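Long-range contact in metallophosphoesterase TT1561-like domain-containing protein (Aquifex aeolicus, PDB 2YVT), which has no established function but, as a member of the calcineurin-like metallophosphoesterase superfamily, probably hydrolyses phosphoester bonds: residues Pro62-Ile67 with Glu150-Leu154. Numbering follows the deposited sequence.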
loop_
_atom_site.group_PDB
_atom_site.type_symbol
_atom_site.label_atom_id
_atom_site.label_comp_id
_atom_site.label_asym_id
_atom_site.label_seq_id
_atom_site.Cartn_x
_atom_site.Cartn_y
_atom_site.Cartn_z
ATOM N N PRO A 62 6.135 -22.764 -11.977
ATOM C CA PRO A 62 5.075 -22.573 -10.986
ATOM C C PRO A 62 3.743 -23.173 -11.422
ATOM O O PRO A 62 3.345 -23.046 -12.586
ATOM C CB PRO A 62 4.981 -21.049 -10.860
ATOM C CG PRO A 62 6.324 -20.577 -11.224
ATOM C CD PRO A 62 6.804 -21.494 -12.309
ATOM N N ASN A 63 3.079 -23.847 -10.490
ATOM C CA ASN A 63 1.855 -24.579 -10.786
ATOM C C ASN A 63 0.642 -23.657 -10.726
ATOM O O ASN A 63 0.175 -23.297 -9.640
ATOM C CB ASN A 63 1.719 -25.750 -9.807
ATOM C CG ASN A 63 0.486 -26.593 -10.051
ATOM O OD1 ASN A 63 -0.256 -26.397 -11.023
ATOM N ND2 ASN A 63 0.252 -27.548 -9.150
ATOM N N ARG A 64 0.136 -23.276 -11.901
ATOM C CA ARG A 64 -0.987 -22.350 -11.987
ATOM C C ARG A 64 -2.304 -22.929 -11.460
ATOM O O ARG A 64 -3.262 -22.193 -11.243
ATOM C CB ARG A 64 -1.139 -21.803 -13.411
ATOM C CG ARG A 64 0.037 -20.941 -13.846
ATOM C CD ARG A 64 -0.228 -20.258 -15.186
ATOM N NE ARG A 64 -1.280 -19.254 -15.082
ATOM C CZ ARG A 64 -1.087 -17.997 -14.684
ATOM N NH1 ARG A 64 0.128 -17.573 -14.353
ATOM N NH2 ARG A 64 -2.113 -17.160 -14.625
ATOM N N LYS A 65 -2.344 -24.246 -11.239
ATOM C CA LYS A 65 -3.504 -24.859 -10.588
ATOM C C LYS A 65 -3.708 -24.270 -9.191
ATOM O O LYS A 65 -4.839 -24.138 -8.739
ATOM C CB LYS A 65 -3.361 -26.382 -10.509
ATOM C CG LYS A 65 -3.327 -27.072 -11.854
ATOM C CD LYS A 65 -3.499 -28.576 -11.689
ATOM C CE LYS A 65 -3.514 -29.283 -13.034
ATOM N NZ LYS A 65 -4.760 -29.008 -13.806
ATOM N N VAL A 66 -2.612 -23.887 -8.531
ATOM C CA VAL A 66 -2.701 -23.251 -7.207
ATOM C C VAL A 66 -3.454 -21.915 -7.280
ATOM O O VAL A 66 -4.258 -21.594 -6.398
ATOM C CB VAL A 66 -1.299 -23.087 -6.550
ATOM C CG1 VAL A 66 -1.397 -22.339 -5.231
ATOM C CG2 VAL A 66 -0.672 -24.456 -6.316
ATOM N N ILE A 67 -3.210 -21.149 -8.344
ATOM C CA ILE A 67 -3.964 -19.915 -8.558
ATOM C C ILE A 67 -5.438 -20.244 -8.764
ATOM O O ILE A 67 -6.311 -19.719 -8.077
ATOM C CB ILE A 67 -3.442 -19.117 -9.779
ATOM C CG1 ILE A 67 -1.995 -18.672 -9.548
ATOM C CG2 ILE A 67 -4.348 -17.919 -10.069
ATOM C CD1 ILE A 67 -1.319 -18.070 -10.773
ATOM N N GLU A 150 3.444 -11.011 -11.253
ATOM C CA GLU A 150 2.154 -10.391 -10.977
ATOM C C GLU A 150 1.019 -11.374 -10.743
ATOM O O GLU A 150 -0.092 -10.953 -10.458
ATOM C CB GLU A 150 1.760 -9.413 -12.086
ATOM C CG GLU A 150 2.727 -8.260 -12.277
ATOM C CD GLU A 150 2.268 -7.293 -13.346
ATOM O OE1 GLU A 150 2.042 -7.721 -14.506
ATOM O OE2 GLU A 150 2.125 -6.100 -13.026
ATOM N N ASP A 151 1.289 -12.675 -10.876
ATOM C CA ASP A 151 0.226 -13.671 -10.747
ATOM C C ASP A 151 0.159 -14.350 -9.374
ATOM O O ASP A 151 -0.895 -14.375 -8.755
ATOM C CB ASP A 151 0.329 -14.714 -11.868
ATOM C CG ASP A 151 0.043 -14.126 -13.242
ATOM O OD1 ASP A 151 -0.386 -12.961 -13.329
ATOM O OD2 ASP A 151 0.246 -14.831 -14.247
ATOM N N PHE A 152 1.268 -14.921 -8.915
ATOM C CA PHE A 152 1.278 -15.605 -7.620
ATOM C C PHE A 152 1.484 -14.617 -6.490
ATOM O O PHE A 152 1.010 -14.831 -5.376
ATOM C CB PHE A 152 2.381 -16.656 -7.575
ATOM C CG PHE A 152 2.120 -17.832 -8.460
ATOM C CD1 PHE A 152 1.533 -18.988 -7.945
ATOM C CD2 PHE A 152 2.468 -17.793 -9.811
ATOM C CE1 PHE A 152 1.282 -20.084 -8.774
ATOM C CE2 PHE A 152 2.222 -18.886 -10.646
ATOM C CZ PHE A 152 1.632 -20.032 -10.123
ATOM N N VAL A 153 2.213 -13.547 -6.806
ATOM C CA VAL A 153 2.542 -12.462 -5.881
ATOM C C VAL A 153 2.747 -11.224 -6.745
ATOM O O VAL A 153 2.834 -11.339 -7.972
ATOM C CB VAL A 153 3.849 -12.733 -5.064
ATOM C CG1 VAL A 153 3.611 -13.752 -3.947
ATOM C CG2 VAL A 153 5.017 -13.144 -5.971
ATOM N N LEU A 154 2.836 -10.051 -6.119
ATOM C CA LEU A 154 3.223 -8.834 -6.830
ATOM C C LEU A 154 4.647 -8.455 -6.447
ATOM O O LEU A 154 4.905 -8.036 -5.318
ATOM C CB LEU A 154 2.291 -7.661 -6.501
ATOM C CG LEU A 154 0.793 -7.790 -6.731
ATOM C CD1 LEU A 154 0.167 -6.398 -6.602
ATOM C CD2 LEU A 154 0.530 -8.404 -8.098
#
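F152 reaches out of the loop between strands 134-144 and 155-157 and lodges its ring against the turn that leads into helix 65-86 and its first residues. Its CA-to-CB bond runs sideways, yet chi1 near -70° (m) and chi2 near -95° carry the ring to the other segment. CD1 of I67 sits 3.6 Å from the centroid of that ring, 13° off the normal, a CH-pi contact over one face; the m,t rotamer of I67 extends the side chain to this point, and the same CD1 lies 3.9 Å from CB of D151. From an oblique direction CB of P62 packs on CE2 of F152 at 3.5 Å, while the carbonyl O of N63 lies near the ring plane, 3.5 Å from CE1. The CA-to-CB bond of N63 points away from the loop; OD1 of N63 accepts a capping bond from K65 N at 3.0 Å, and V66 N to N63 O at 3.1 Å closes the turn. R64, with chi3 bent to p, swings its guanidinium to D151; NH1 gives OD2 a 2.7 Å hydrogen bond within a salt bridge, and NH2 adds a weak one to OD2 at 3.3 Å. Helix 46-57 borders the site, with E51 and Y52 touching F152 and E51 also accepting from N63 N. On the loop side, E149 accepts from the backbone N of both D151 and F152. The contact thus joins a capped helix start to a distant loop through chemistry of two kinds: F152 supplies the largest single share of the buried surface, and an ion pair beside it pairs opposite charges at the more exposed margin.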